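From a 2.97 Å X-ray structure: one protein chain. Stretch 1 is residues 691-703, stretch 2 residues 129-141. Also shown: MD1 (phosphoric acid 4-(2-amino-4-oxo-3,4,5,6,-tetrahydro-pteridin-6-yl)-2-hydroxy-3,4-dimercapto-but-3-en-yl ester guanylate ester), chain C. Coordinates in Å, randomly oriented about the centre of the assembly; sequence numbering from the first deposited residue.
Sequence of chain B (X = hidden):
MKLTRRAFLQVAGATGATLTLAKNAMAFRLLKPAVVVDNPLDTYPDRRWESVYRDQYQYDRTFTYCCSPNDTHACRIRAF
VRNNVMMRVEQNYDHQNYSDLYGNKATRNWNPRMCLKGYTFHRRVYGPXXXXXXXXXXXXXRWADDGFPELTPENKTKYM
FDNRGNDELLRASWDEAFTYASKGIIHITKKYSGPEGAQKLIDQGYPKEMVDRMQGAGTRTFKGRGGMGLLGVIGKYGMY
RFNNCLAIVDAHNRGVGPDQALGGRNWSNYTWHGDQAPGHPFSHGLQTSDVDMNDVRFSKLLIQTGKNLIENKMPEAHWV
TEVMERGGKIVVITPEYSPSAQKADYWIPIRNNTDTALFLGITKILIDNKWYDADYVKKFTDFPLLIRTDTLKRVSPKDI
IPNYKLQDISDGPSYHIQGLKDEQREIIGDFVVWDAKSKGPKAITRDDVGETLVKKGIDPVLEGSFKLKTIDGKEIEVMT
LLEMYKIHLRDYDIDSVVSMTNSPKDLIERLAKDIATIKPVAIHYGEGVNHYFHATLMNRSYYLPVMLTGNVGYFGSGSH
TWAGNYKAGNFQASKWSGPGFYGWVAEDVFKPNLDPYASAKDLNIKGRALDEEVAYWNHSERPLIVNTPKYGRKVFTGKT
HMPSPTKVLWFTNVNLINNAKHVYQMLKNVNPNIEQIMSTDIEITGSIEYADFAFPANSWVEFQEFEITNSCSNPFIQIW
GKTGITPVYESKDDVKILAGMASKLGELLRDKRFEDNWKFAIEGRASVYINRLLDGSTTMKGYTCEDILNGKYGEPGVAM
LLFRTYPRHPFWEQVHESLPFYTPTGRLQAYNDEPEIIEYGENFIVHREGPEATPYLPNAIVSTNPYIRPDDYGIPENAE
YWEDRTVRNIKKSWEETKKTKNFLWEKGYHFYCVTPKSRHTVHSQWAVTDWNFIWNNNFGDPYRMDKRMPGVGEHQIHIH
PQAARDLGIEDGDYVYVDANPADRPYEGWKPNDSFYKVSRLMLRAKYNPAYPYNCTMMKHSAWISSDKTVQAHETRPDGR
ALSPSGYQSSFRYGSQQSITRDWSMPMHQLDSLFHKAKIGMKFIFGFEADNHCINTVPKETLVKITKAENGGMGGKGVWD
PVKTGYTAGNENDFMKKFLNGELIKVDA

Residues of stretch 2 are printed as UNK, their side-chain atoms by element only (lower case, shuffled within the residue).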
ATOM      1  N   ALA B 691      26.723  -5.426  -4.565  1.00 35.12           N
ATOM      2  CA  ALA B 691      26.963  -5.919  -5.915  1.00 26.80           C
ATOM      3  C   ALA B 691      28.268  -5.342  -6.457  1.00 28.98           C
ATOM      4  O   ALA B 691      28.921  -4.511  -5.820  1.00 36.86           O
ATOM      5  CB  ALA B 691      25.796  -5.570  -6.843  1.00 27.61           C
ATOM      6  N   ASP B 692      28.640  -5.793  -7.655  1.00 23.64           N
ATOM      7  CA  ASP B 692      29.844  -5.320  -8.323  1.00 25.03           C
ATOM      8  C   ASP B 692      29.555  -4.356  -9.462  1.00 31.61           C
ATOM      9  O   ASP B 692      30.404  -3.515  -9.777  1.00 27.47           O
ATOM     10  CB  ASP B 692      30.647  -6.502  -8.878  1.00 29.15           C
ATOM     11  CG  ASP B 692      31.173  -7.418  -7.791  1.00 31.98           C
ATOM     12  OD1 ASP B 692      31.473  -6.925  -6.684  1.00 26.60           O
ATOM     13  OD2 ASP B 692      31.288  -8.634  -8.048  1.00 37.24           O
ATOM     14  N   PHE B 693      28.380  -4.452 -10.079  1.00 30.96           N
ATOM     15  CA  PHE B 693      27.972  -3.545 -11.141  1.00 20.49           C
ATOM     16  C   PHE B 693      26.558  -3.049 -10.885  1.00 24.51           C
ATOM     17  O   PHE B 693      25.753  -3.718 -10.231  1.00 26.05           O
ATOM     18  CB  PHE B 693      28.024  -4.221 -12.515  1.00 23.32           C
ATOM     19  CG  PHE B 693      29.409  -4.384 -13.062  1.00 24.58           C
ATOM     20  CD1 PHE B 693      30.002  -3.371 -13.794  1.00 31.19           C
ATOM     21  CD2 PHE B 693      30.116  -5.556 -12.854  1.00 30.55           C
ATOM     22  CE1 PHE B 693      31.274  -3.521 -14.307  1.00 35.43           C
ATOM     23  CE2 PHE B 693      31.389  -5.712 -13.363  1.00 36.06           C
ATOM     24  CZ  PHE B 693      31.969  -4.693 -14.090  1.00 35.12           C
ATOM     25  N   ALA B 694      26.264  -1.866 -11.417  1.00 24.52           N
ATOM     26  CA  ALA B 694      24.929  -1.289 -11.357  1.00 16.34           C
ATOM     27  C   ALA B 694      24.659  -0.577 -12.671  1.00 20.97           C
ATOM     28  O   ALA B 694      25.489   0.212 -13.132  1.00 22.14           O
ATOM     29  CB  ALA B 694      24.788  -0.316 -10.182  1.00 19.20           C
ATOM     30  N   PHE B 695      23.508  -0.857 -13.268  1.00 20.86           N
ATOM     31  CA  PHE B 695      23.141  -0.268 -14.554  1.00 18.73           C
ATOM     32  C   PHE B 695      21.830   0.485 -14.415  1.00 26.99           C
ATOM     33  O   PHE B 695      20.777  -0.143 -14.193  1.00 30.96           O
ATOM     34  CB  PHE B 695      23.031  -1.346 -15.631  1.00 22.79           C
ATOM     35  CG  PHE B 695      24.318  -2.071 -15.887  1.00 27.12           C
ATOM     36  CD1 PHE B 695      25.307  -1.496 -16.668  1.00 25.56           C
ATOM     37  CD2 PHE B 695      24.545  -3.320 -15.337  1.00 30.47           C
ATOM     38  CE1 PHE B 695      26.497  -2.158 -16.902  1.00 28.69           C
ATOM     39  CE2 PHE B 695      25.731  -3.985 -15.566  1.00 21.96           C
ATOM     40  CZ  PHE B 695      26.708  -3.405 -16.349  1.00 25.27           C
ATOM     41  N   PRO B 696      21.835   1.814 -14.526  1.00 26.09           N
ATOM     42  CA  PRO B 696      20.591   2.583 -14.389  1.00 25.74           C
ATOM     43  C   PRO B 696      19.704   2.382 -15.608  1.00 23.43           C
ATOM     44  O   PRO B 696      20.099   2.676 -16.738  1.00 22.80           O
ATOM     45  CB  PRO B 696      21.078   4.030 -14.268  1.00 25.76           C
ATOM     46  CG  PRO B 696      22.393   4.035 -14.962  1.00 24.90           C
ATOM     47  CD  PRO B 696      23.005   2.684 -14.731  1.00 24.18           C
ATOM     48  N   ALA B 697      18.506   1.868 -15.369  1.00 23.36           N
ATOM     49  CA  ALA B 697      17.519   1.641 -16.409  1.00 23.64           C
ATOM     50  C   ALA B 697      16.456   2.730 -16.387  1.00 29.41           C
ATOM     51  O   ALA B 697      16.306   3.472 -15.413  1.00 45.43           O
ATOM     52  CB  ALA B 697      16.863   0.274 -16.236  1.00 26.99           C
ATOM     53  N   ASN B 698      15.715   2.815 -17.484  1.00 21.79           N
ATOM     54  CA  ASN B 698      14.605   3.750 -17.577  1.00 24.34           C
ATOM     55  C   ASN B 698      13.395   3.194 -16.838  1.00 31.47           C
ATOM     56  O   ASN B 698      13.064   2.013 -16.976  1.00 33.22           O
ATOM     57  CB  ASN B 698      14.254   4.010 -19.039  1.00 26.55           C
ATOM     58  CG  ASN B 698      15.204   4.984 -19.703  1.00 29.46           C
ATOM     59  OD1 ASN B 698      15.660   5.943 -19.082  1.00 28.59           O
ATOM     60  ND2 ASN B 698      15.492   4.753 -20.978  1.00 31.72           N
ATOM     61  N   SER B 699      12.744   4.039 -16.043  1.00 26.98           N
ATOM     62  CA  SER B 699      11.519   3.631 -15.377  1.00 26.39           C
ATOM     63  C   SER B 699      10.382   3.562 -16.396  1.00 27.93           C
ATOM     64  O   SER B 699      10.558   3.848 -17.584  1.00 31.46           O
ATOM     65  CB  SER B 699      11.188   4.594 -14.238  1.00 28.73           C
ATOM     66  OG  SER B 699      10.908   5.891 -14.732  1.00 29.34           O
ATOM     67  N   TRP B 700       9.192   3.179 -15.928  1.00 28.68           N
ATOM     68  CA  TRP B 700       8.076   2.989 -16.848  1.00 29.46           C
ATOM     69  C   TRP B 700       7.657   4.286 -17.524  1.00 25.33           C
ATOM     70  O   TRP B 700       7.032   4.242 -18.589  1.00 28.84           O
ATOM     71  CB  TRP B 700       6.874   2.371 -16.130  1.00 28.55           C
ATOM     72  CG  TRP B 700       7.214   1.192 -15.287  1.00 25.68           C
ATOM     73  CD1 TRP B 700       7.804   0.031 -15.694  1.00 30.99           C
ATOM     74  CD2 TRP B 700       6.969   1.050 -13.887  1.00 26.80           C
ATOM     75  NE1 TRP B 700       7.949  -0.823 -14.627  1.00 33.06           N
ATOM     76  CE2 TRP B 700       7.442  -0.220 -13.506  1.00 30.65           C
ATOM     77  CE3 TRP B 700       6.397   1.876 -12.916  1.00 24.56           C
ATOM     78  CZ2 TRP B 700       7.362  -0.681 -12.198  1.00 33.48           C
ATOM     79  CZ3 TRP B 700       6.319   1.418 -11.620  1.00 27.26           C
ATOM     80  CH2 TRP B 700       6.799   0.153 -11.271  1.00 29.39           C
ATOM     81  N   VAL B 701       7.989   5.440 -16.936  1.00 23.72           N
ATOM     82  CA  VAL B 701       7.632   6.720 -17.544  1.00 28.97           C
ATOM     83  C   VAL B 701       8.746   7.301 -18.396  1.00 25.59           C
ATOM     84  O   VAL B 701       8.528   8.323 -19.067  1.00 29.47           O
ATOM     85  CB  VAL B 701       7.251   7.772 -16.482  1.00 26.17           C
ATOM     86  CG1 VAL B 701       6.026   7.330 -15.719  1.00 20.35           C
ATOM     87  CG2 VAL B 701       8.416   8.021 -15.538  1.00 25.64           C
ATOM     88  N   GLU B 702       9.932   6.699 -18.395  1.00 24.34           N
ATOM     89  CA  GLU B 702      11.029   7.172 -19.227  1.00 28.22           C
ATOM     90  C   GLU B 702      11.447   6.126 -20.251  1.00 30.67           C
ATOM     91  O   GLU B 702      12.617   6.040 -20.623  1.00 30.11           O
ATOM     92  CB  GLU B 702      12.234   7.569 -18.377  1.00 22.16           C
ATOM     93  CG  GLU B 702      11.903   8.048 -16.981  1.00 24.07           C
ATOM     94  CD  GLU B 702      13.101   7.970 -16.058  1.00 22.81           C
ATOM     95  OE1 GLU B 702      13.262   6.937 -15.377  1.00 25.60           O
ATOM     96  OE2 GLU B 702      13.892   8.935 -16.027  1.00 17.79           O
ATOM     97  N   PHE B 703      10.499   5.354 -20.773  1.00 34.20           N
ATOM     98  CA  PHE B 703      10.854   4.317 -21.730  1.00 25.62           C
ATOM     99  C   PHE B 703      11.068   4.969 -23.087  1.00 31.56           C
ATOM    100  O   PHE B 703      10.212   5.721 -23.562  1.00 38.25           O
ATOM    101  CB  PHE B 703       9.755   3.258 -21.824  1.00 28.35           C
ATOM    102  CG  PHE B 703       9.855   2.166 -20.793  1.00 26.37           C
ATOM    103  CD1 PHE B 703      10.990   2.015 -20.018  1.00 25.98           C
ATOM    104  CD2 PHE B 703       8.810   1.276 -20.618  1.00 24.54           C
ATOM    105  CE1 PHE B 703      11.072   1.004 -19.077  1.00 27.46           C
ATOM    106  CE2 PHE B 703       8.887   0.265 -19.681  1.00 21.04           C
ATOM    107  CZ  PHE B 703      10.019   0.129 -18.910  1.00 25.93           C
ATOM    108  N   UNK B 129      16.715   8.451  -3.900  1.00 28.31           N
ATOM    109  CA  UNK B 129      17.246   7.094  -3.925  1.00 28.85           C
ATOM    110  C   UNK B 129      17.505   6.626  -5.348  1.00 25.92           C
ATOM    111  O   UNK B 129      17.878   5.469  -5.561  1.00 25.99           O
ATOM    112  o   UNK B 129      14.509   8.116   1.788  1.00 36.23           O
ATOM    113  c   UNK B 129      16.277   6.138  -3.221  1.00 23.19           C
ATOM    114  c   UNK B 129      14.499   7.113  -1.717  1.00 28.99           C
ATOM    115  c   UNK B 129      15.800   6.660  -1.885  1.00 25.67           C
ATOM    116  c   UNK B 129      14.060   7.597  -0.498  1.00 29.50           C
ATOM    117  c   UNK B 129      16.232   7.200   0.425  1.00 29.25           C
ATOM    118  c   UNK B 129      14.932   7.637   0.570  1.00 30.32           C
ATOM    119  c   UNK B 129      16.658   6.716  -0.795  1.00 28.26           C
ATOM    120  N   UNK B 130      17.312   7.517  -6.312  1.00 24.24           N
ATOM    121  CA  UNK B 130      17.398   7.198  -7.728  1.00 25.56           C
ATOM    122  C   UNK B 130      18.815   6.855  -8.172  1.00 28.80           C
ATOM    123  O   UNK B 130      19.791   7.468  -7.731  1.00 28.67           O
ATOM    124  n   UNK B 130      15.285   6.666 -11.404  1.00 24.02           N
ATOM    125  n   UNK B 130      14.127   8.324 -12.489  1.00 28.99           N
ATOM    126  c   UNK B 130      15.326   7.392 -10.145  1.00 19.67           C
ATOM    127  c   UNK B 130      14.708   7.132 -12.503  1.00 27.67           C
ATOM    128  n   UNK B 130      14.716   6.409 -13.613  1.00 32.23           N
ATOM    129  c   UNK B 130      16.647   8.087  -9.977  1.00 21.97           C
ATOM    130  c   UNK B 130      16.889   8.390  -8.535  1.00 22.59           C
ATOM    131  N   UNK B 131      18.920   5.859  -9.052  1.00 26.01           N
ATOM    132  CA  UNK B 131      20.175   5.605  -9.745  1.00 25.65           C
ATOM    133  C   UNK B 131      20.381   6.669 -10.816  1.00 26.30           C
ATOM    134  O   UNK B 131      19.455   7.014 -11.555  1.00 37.26           O
ATOM    135  c   UNK B 131      20.500   1.741 -10.347  1.00 23.30           C
ATOM    136  c   UNK B 131      20.590   3.022  -9.534  1.00 27.95           C
ATOM    137  c   UNK B 131      21.995   3.220  -8.993  1.00 24.33           C
ATOM    138  c   UNK B 131      20.170   4.218 -10.387  1.00 27.65           C
ATOM    139  N   UNK B 132      21.599   7.196 -10.900  1.00 24.93           N
ATOM    140  CA  UNK B 132      21.876   8.309 -11.795  1.00 26.45           C
ATOM    141  C   UNK B 132      22.868   7.996 -12.903  1.00 29.68           C
ATOM    142  O   UNK B 132      22.848   8.683 -13.932  1.00 29.26           O
ATOM    143  c   UNK B 132      21.472  10.002  -9.910  1.00 30.35           C
ATOM    144  c   UNK B 132      22.003  11.278  -9.281  1.00 27.09           C
ATOM    145  n   UNK B 132      24.966  10.475  -7.267  1.00 22.50           N
ATOM    146  c   UNK B 132      23.694  10.578  -7.627  1.00 20.84           C
ATOM    147  c   UNK B 132      22.401   9.515 -11.003  1.00 26.64           C
ATOM    148  n   UNK B 132      23.372  11.118  -8.799  1.00 26.08           N
ATOM    149  n   UNK B 132      22.743  10.143  -6.813  1.00 20.12           N
ATOM    150  N   UNK B 133      23.711   6.983 -12.741  1.00 29.14           N
ATOM    151  CA  UNK B 133      24.768   6.690 -13.697  1.00 24.73           C
ATOM    152  C   UNK B 133      25.303   5.298 -13.401  1.00 25.52           C
ATOM    153  O   UNK B 133      25.141   4.794 -12.282  1.00 29.34           O
ATOM    154  c   UNK B 133      25.894   7.734 -13.607  1.00 27.35           C
ATOM    155  c   UNK B 133      27.150   7.324 -11.452  1.00 33.52           C
ATOM    156  c   UNK B 133      26.270   8.107 -12.187  1.00 36.33           C
ATOM    157  c   UNK B 133      26.956   8.788  -9.576  1.00 33.90           C
ATOM    158  c   UNK B 133      27.496   7.661 -10.157  1.00 37.89           C
ATOM    159  o   UNK B 133      27.297   9.124  -8.285  1.00 28.05           O
ATOM    160  c   UNK B 133      25.738   9.236 -11.578  1.00 27.66           C
ATOM    161  c   UNK B 133      26.076   9.579 -10.282  1.00 24.00           C
ATOM    162  N   UNK B 134      25.926   4.642 -14.383  1.00 29.07           N
ATOM    163  CA  UNK B 134      26.445   3.289 -14.148  1.00 28.70           C
ATOM    164  C   UNK B 134      27.461   3.266 -13.016  1.00 23.39           C
ATOM    165  O   UNK B 134      28.253   4.195 -12.845  1.00 23.77           O
ATOM    166  c   UNK B 134      26.366   3.755 -16.491  1.00 22.34           C
ATOM    167  c   UNK B 134      26.068   5.049 -15.793  1.00 27.25           C
ATOM    168  c   UNK B 134      27.087   2.919 -15.490  1.00 23.44           C
ATOM    169  N   UNK B 135      27.430   2.186 -12.241  1.00 19.86           N
ATOM    170  CA  UNK B 135      28.289   2.028 -11.079  1.00 23.50           C
ATOM    171  C   UNK B 135      29.113   0.754 -11.195  1.00 27.94           C
ATOM    172  O   UNK B 135      28.617  -0.281 -11.650  1.00 25.69           O
ATOM    173  c   UNK B 135      26.724   3.257  -9.388  1.00 17.47           C
ATOM    174  c   UNK B 135      27.712   4.364  -9.086  1.00 23.33           C
ATOM    175  c   UNK B 135      25.828   2.991  -8.188  1.00 10.21           C
ATOM    176  c   UNK B 135      27.470   1.986  -9.785  1.00 24.06           C
ATOM    177  N   UNK B 136      30.374   0.843 -10.782  1.00 29.91           N
ATOM    178  CA  UNK B 136      31.255  -0.309 -10.655  1.00 30.43           C
ATOM    179  C   UNK B 136      31.947  -0.215  -9.301  1.00 31.17           C
ATOM    180  O   UNK B 136      32.341   0.874  -8.870  1.00 28.05           O
ATOM    181  c   UNK B 136      33.157  -1.631 -11.673  1.00 33.53           C
ATOM    182  c   UNK B 136      34.044  -1.887 -12.873  1.00 34.77           C
ATOM    183  c   UNK B 136      33.133   0.879 -11.867  1.00 32.46           C
ATOM    184  c   UNK B 136      32.281  -0.383 -11.808  1.00 27.36           C
ATOM    185  N   UNK B 137      32.079  -1.350  -8.624  1.00 28.85           N
ATOM    186  CA  UNK B 137      32.681  -1.364  -7.299  1.00 30.88           C
ATOM    187  C   UNK B 137      34.195  -1.249  -7.411  1.00 31.68           C
ATOM    188  O   UNK B 137      34.815  -1.844  -8.298  1.00 27.71           O
ATOM    189  n   UNK B 137      32.717  -5.058  -5.001  1.00 37.24           N
ATOM    190  c   UNK B 137      32.296  -2.634  -6.544  1.00 33.23           C
ATOM    191  c   UNK B 137      32.193  -3.855  -4.369  1.00 39.84           C
ATOM    192  n   UNK B 137      34.756  -4.956  -3.928  1.00 27.14           N
ATOM    193  c   UNK B 137      33.930  -5.553  -4.779  1.00 35.05           C
ATOM    194  n   UNK B 137      34.314  -6.650  -5.408  1.00 36.63           N
ATOM    195  c   UNK B 137      32.689  -2.613  -5.077  1.00 34.27           C
ATOM    196  N   UNK B 138      34.786  -0.474  -6.499  1.00 36.27           N
ATOM    197  CA  UNK B 138      36.217  -0.193  -6.573  1.00 38.37           C
ATOM    198  C   UNK B 138      37.044  -1.469  -6.464  1.00 36.82           C
ATOM    199  O   UNK B 138      37.987  -1.677  -7.235  1.00 33.99           O
ATOM    200  c   UNK B 138      38.074   1.224  -5.538  1.00 43.08           C
ATOM    201  n   UNK B 138      40.868   1.602  -4.457  1.00 58.18           N
ATOM    202  c   UNK B 138      38.436   2.159  -4.396  1.00 37.92           C
ATOM    203  c   UNK B 138      36.615   0.799  -5.479  1.00 34.87           C
ATOM    204  c   UNK B 138      39.853   2.689  -4.551  1.00 57.93           C
ATOM    205  N   UNK B 139      36.700  -2.343  -5.518  1.00 38.83           N
ATOM    206  CA  UNK B 139      37.476  -3.560  -5.351  1.00 30.79           C
ATOM    207  C   UNK B 139      37.270  -4.604  -6.427  1.00 35.12           C
ATOM    208  O   UNK B 139      37.965  -5.625  -6.409  1.00 39.08           O
ATOM    209  N   UNK B 140      36.377  -4.363  -7.384  1.00 38.20           N
ATOM    210  CA  UNK B 140      36.248  -5.249  -8.532  1.00 30.78           C
ATOM    211  C   UNK B 140      36.949  -4.681  -9.752  1.00 34.01           C
ATOM    212  O   UNK B 140      37.599  -5.423 -10.495  1.00 33.07           O
ATOM    213  c   UNK B 140      34.942  -5.679 -12.167  1.00 38.22           C
ATOM    214  c   UNK B 140      34.776  -5.506  -8.865  1.00 27.49           C
ATOM    215  c   UNK B 140      34.299  -7.963  -9.428  1.00 35.19           C
ATOM    216  c   UNK B 140      34.707  -7.345 -13.912  1.00 35.29           C
ATOM    217  c   UNK B 140      34.678  -6.670 -11.216  1.00 36.68           C
ATOM    218  c   UNK B 140      34.957  -6.029 -13.504  1.00 38.09           C
ATOM    219  c   UNK B 140      34.443  -8.336 -13.006  1.00 33.58           C
ATOM    220  c   UNK B 140      34.581  -6.676  -9.785  1.00 32.81           C
ATOM    221  c   UNK B 140      34.432  -7.986 -11.657  1.00 36.60           C
ATOM    222  n   UNK B 140      34.203  -8.755 -10.547  1.00 33.88           N
ATOM    223  N   UNK B 141      36.822  -3.371  -9.966  1.00 33.89           N
ATOM    224  CA  UNK B 141      37.615  -2.708 -10.992  1.00 34.40           C
ATOM    225  C   UNK B 141      39.100  -2.858 -10.689  1.00 35.00           C
ATOM    226  O   UNK B 141      39.917  -3.023 -11.602  1.00 30.84           O
ATOM    227  c   UNK B 141      37.448   1.013 -12.102  1.00 30.19           C
ATOM    228  c   UNK B 141      37.969  -0.415 -12.098  1.00 31.56           C
ATOM    229  n   UNK B 141      39.466   1.932 -13.232  1.00 31.20           N
ATOM    230  c   UNK B 141      37.985   1.802 -13.281  1.00 35.48           C
ATOM    231  c   UNK B 141      37.213  -1.237 -11.077  1.00 32.63           C
TER
HETATM  232  PB  MD1 C5801      11.243  -8.812  -6.258  1.00 31.83           P
HETATM  233  O3B MD1 C5801      10.521  -7.449  -5.687  1.00 39.43           O
HETATM  234  O1B MD1 C5801      12.706  -8.755  -5.892  1.00 37.62           O
HETATM  235  O2B MD1 C5801      11.108  -8.849  -7.761  1.00 32.62           O
HETATM  236  O3A MD1 C5801      10.577 -10.193  -5.639  1.00 35.76           O
HETATM  237  C10 MD1 C5801       9.289 -10.215  -5.094  1.00 36.96           C
HETATM  238  C11 MD1 C5801       9.271 -11.168  -3.863  1.00 28.71           C
HETATM  239  O11 MD1 C5801       9.451 -10.298  -2.524  1.00 37.73           O
HETATM  240  C12 MD1 C5801       8.166 -11.915  -3.848  1.00 29.53           C
HETATM  241  S12 MD1 C5801       6.878 -11.598  -5.090  1.00 35.08           S
HETATM  242  C13 MD1 C5801       7.857 -13.074  -2.856  1.00 34.02           C
HETATM  243  S13 MD1 C5801       6.244 -13.865  -3.135  1.00 41.75           S
HETATM  244  C14 MD1 C5801       8.650 -13.591  -1.750  1.00 34.34           C
HETATM  245  N15 MD1 C5801       7.876 -13.121  -0.429  1.00 36.38           N
HETATM  246  C16 MD1 C5801       8.604 -13.190   0.777  1.00 37.04           C
HETATM  247  C15 MD1 C5801       7.875 -13.036   2.064  1.00 35.49           C
HETATM  248  O14 MD1 C5801       6.702 -12.872   2.058  1.00 40.56           O
HETATM  249  N17 MD1 C5801       8.617 -13.091   3.352  1.00 32.40           N
HETATM  250  C17 MD1 C5801      10.146 -13.297   3.357  1.00 32.67           C
HETATM  251  N16 MD1 C5801      10.867 -13.355   4.615  1.00 39.15           N
HETATM  252  N18 MD1 C5801      10.898 -13.458   2.059  1.00 30.24           N
HETATM  253  C20 MD1 C5801      10.201 -13.412   0.800  1.00 35.47           C
HETATM  254  N8  MD1 C5801      10.949 -13.558  -0.379  1.00 34.49           N
HETATM  255  C7  MD1 C5801      10.144 -13.403  -1.751  1.00 32.64           C
HETATM  256  PA  MD1 C5801      10.858  -5.938  -6.261  1.00 29.31           P
HETATM  257  O1A MD1 C5801       9.668  -5.029  -6.077  1.00 40.43           O
HETATM  258  O2A MD1 C5801      12.022  -5.407  -5.478  1.00 24.53           O
HETATM  259  O5' MD1 C5801      11.332  -5.917  -7.836  1.00 41.24           O
HETATM  260  C5' MD1 C5801      11.404  -4.653  -8.438  1.00 40.91           C
HETATM  261  C4' MD1 C5801      12.878  -4.119  -8.433  1.00 31.61           C
HETATM  262  O4' MD1 C5801      13.264  -3.648  -9.865  1.00 37.01           O
HETATM  263  C1' MD1 C5801      13.180  -2.092  -9.822  1.00 37.38           C
HETATM  264  N9  MD1 C5801      12.393  -1.565 -10.972  1.00 30.30           N
HETATM  265  C4  MD1 C5801      12.884  -1.698 -12.193  1.00 24.11           C
HETATM  266  N3  MD1 C5801      14.145  -2.314 -12.680  1.00 34.82           N
HETATM  267  C2  MD1 C5801      14.434  -2.322 -14.108  1.00 33.21           C
HETATM  268  N2  MD1 C5801      15.663  -2.923 -14.575  1.00 36.02           N
HETATM  269  N1  MD1 C5801      13.515  -1.743 -15.053  1.00 26.23           N
HETATM  270  C6  MD1 C5801      12.304  -1.153 -14.576  1.00 34.93           C
HETATM  271  O6  MD1 C5801      11.544  -0.674 -15.348  1.00 35.33           O
HETATM  272  C5  MD1 C5801      12.002  -1.145 -13.071  1.00 28.57           C
HETATM  273  N7  MD1 C5801      10.977  -0.676 -12.367  1.00 33.95           N
HETATM  274  C8  MD1 C5801      11.210  -0.931 -11.060  1.00 39.82           C
HETATM  275  C2' MD1 C5801      12.625  -1.803  -8.713  1.00 38.23           C
HETATM  276  O2' MD1 C5801      13.180  -0.563  -8.181  1.00 30.80           O
HETATM  277  C3' MD1 C5801      12.976  -3.072  -7.707  1.00 38.58           C
HETATM  278  O3' MD1 C5801      14.335  -2.919  -7.202  1.00 28.79           O

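Position 129 carries one carbon, then a six-carbon ring bearing an oxygen; it stays far from stretch 1. It is Y129. Position 130 has three carbons, a nitrogen, then a carbon holding two more nitrogens, which end beside E702: R130. Its NH1 donates to E702 OE1 at a very short 2.3 Å within a salt bridge. E702 OE1 also accepts from S699 N (3.0 Å) and S699 OG (2.7 Å), so one carboxylate oxygen is shared between R130 and the turn from S699 to E702.

Position 131 has four carbons forked at the second, its CB 4.0 Å from P696 CB: L131. Position 132 has three carbons, a nitrogen, then a carbon carrying two more nitrogens, and its CA-to-CB bond points away: R132. At 133 a carbon leads to a six-carbon ring with an oxygen, and the CA-to-CB bond again points away; this is Y133, which meets stretch 1 through its backbone, C lying 3.5 Å from P696 CG. Position 134 has three carbons closing onto its own nitrogen and packing against P696: P134. Its CD sits 3.9 Å from P696 CG, proline against proline.

Position 135 has four carbons forked at the second, with CB 3.6 Å from A694 CB. It is L135, the antiparallel hydrogen-bonded partner of A694, with CA atoms 4.7 Å apart. L135 N donates to A694 O (2.9 Å), and A694 N returns the bond to L135 O (2.8 Å). Position 136 has four carbons forked at the first, one arm two carbons long, the end of that longer arm against the F693 ring: I136, whose CD1 reaches F693 CE1 at 3.5 Å.

Position 137 has three carbons, a nitrogen and a carbon with two nitrogens, lying beside D692: R137. NE (2.8 Å) and NH2 (3.1 Å) both donate to D692 OD1, while R137 N donates to D692 O at 3.0 Å. Position 138, four carbons in a row ending in nitrogen, makes no contact with stretch 1 and is K138. Position 139 has no side-chain atoms, so G139; a CB there would clash with R137 NH1. Position 140 has one carbon, then fused five- and six-membered rings holding eight carbons and one nitrogen, with the edge of F693 toward the face of the six-membered ring: W140. The centroids of the phenyl and six-membered rings are 4.8 Å apart, and D692 CB lies over the five-membered ring. Position 141, another four-carbon chain ending in nitrogen, leads away: K141.

The contact is a short antiparallel ladder with side-chain locks beyond it. F693 and I136 share one face, A694 and L135 the other. Past one end, D692 ties R137 at the helix N-cap and packs on W140; past the other, P696 packs on L131 and P134 before E702 holds R130.

Stretch 2 (129-141) YRLRYPLIRKGWK
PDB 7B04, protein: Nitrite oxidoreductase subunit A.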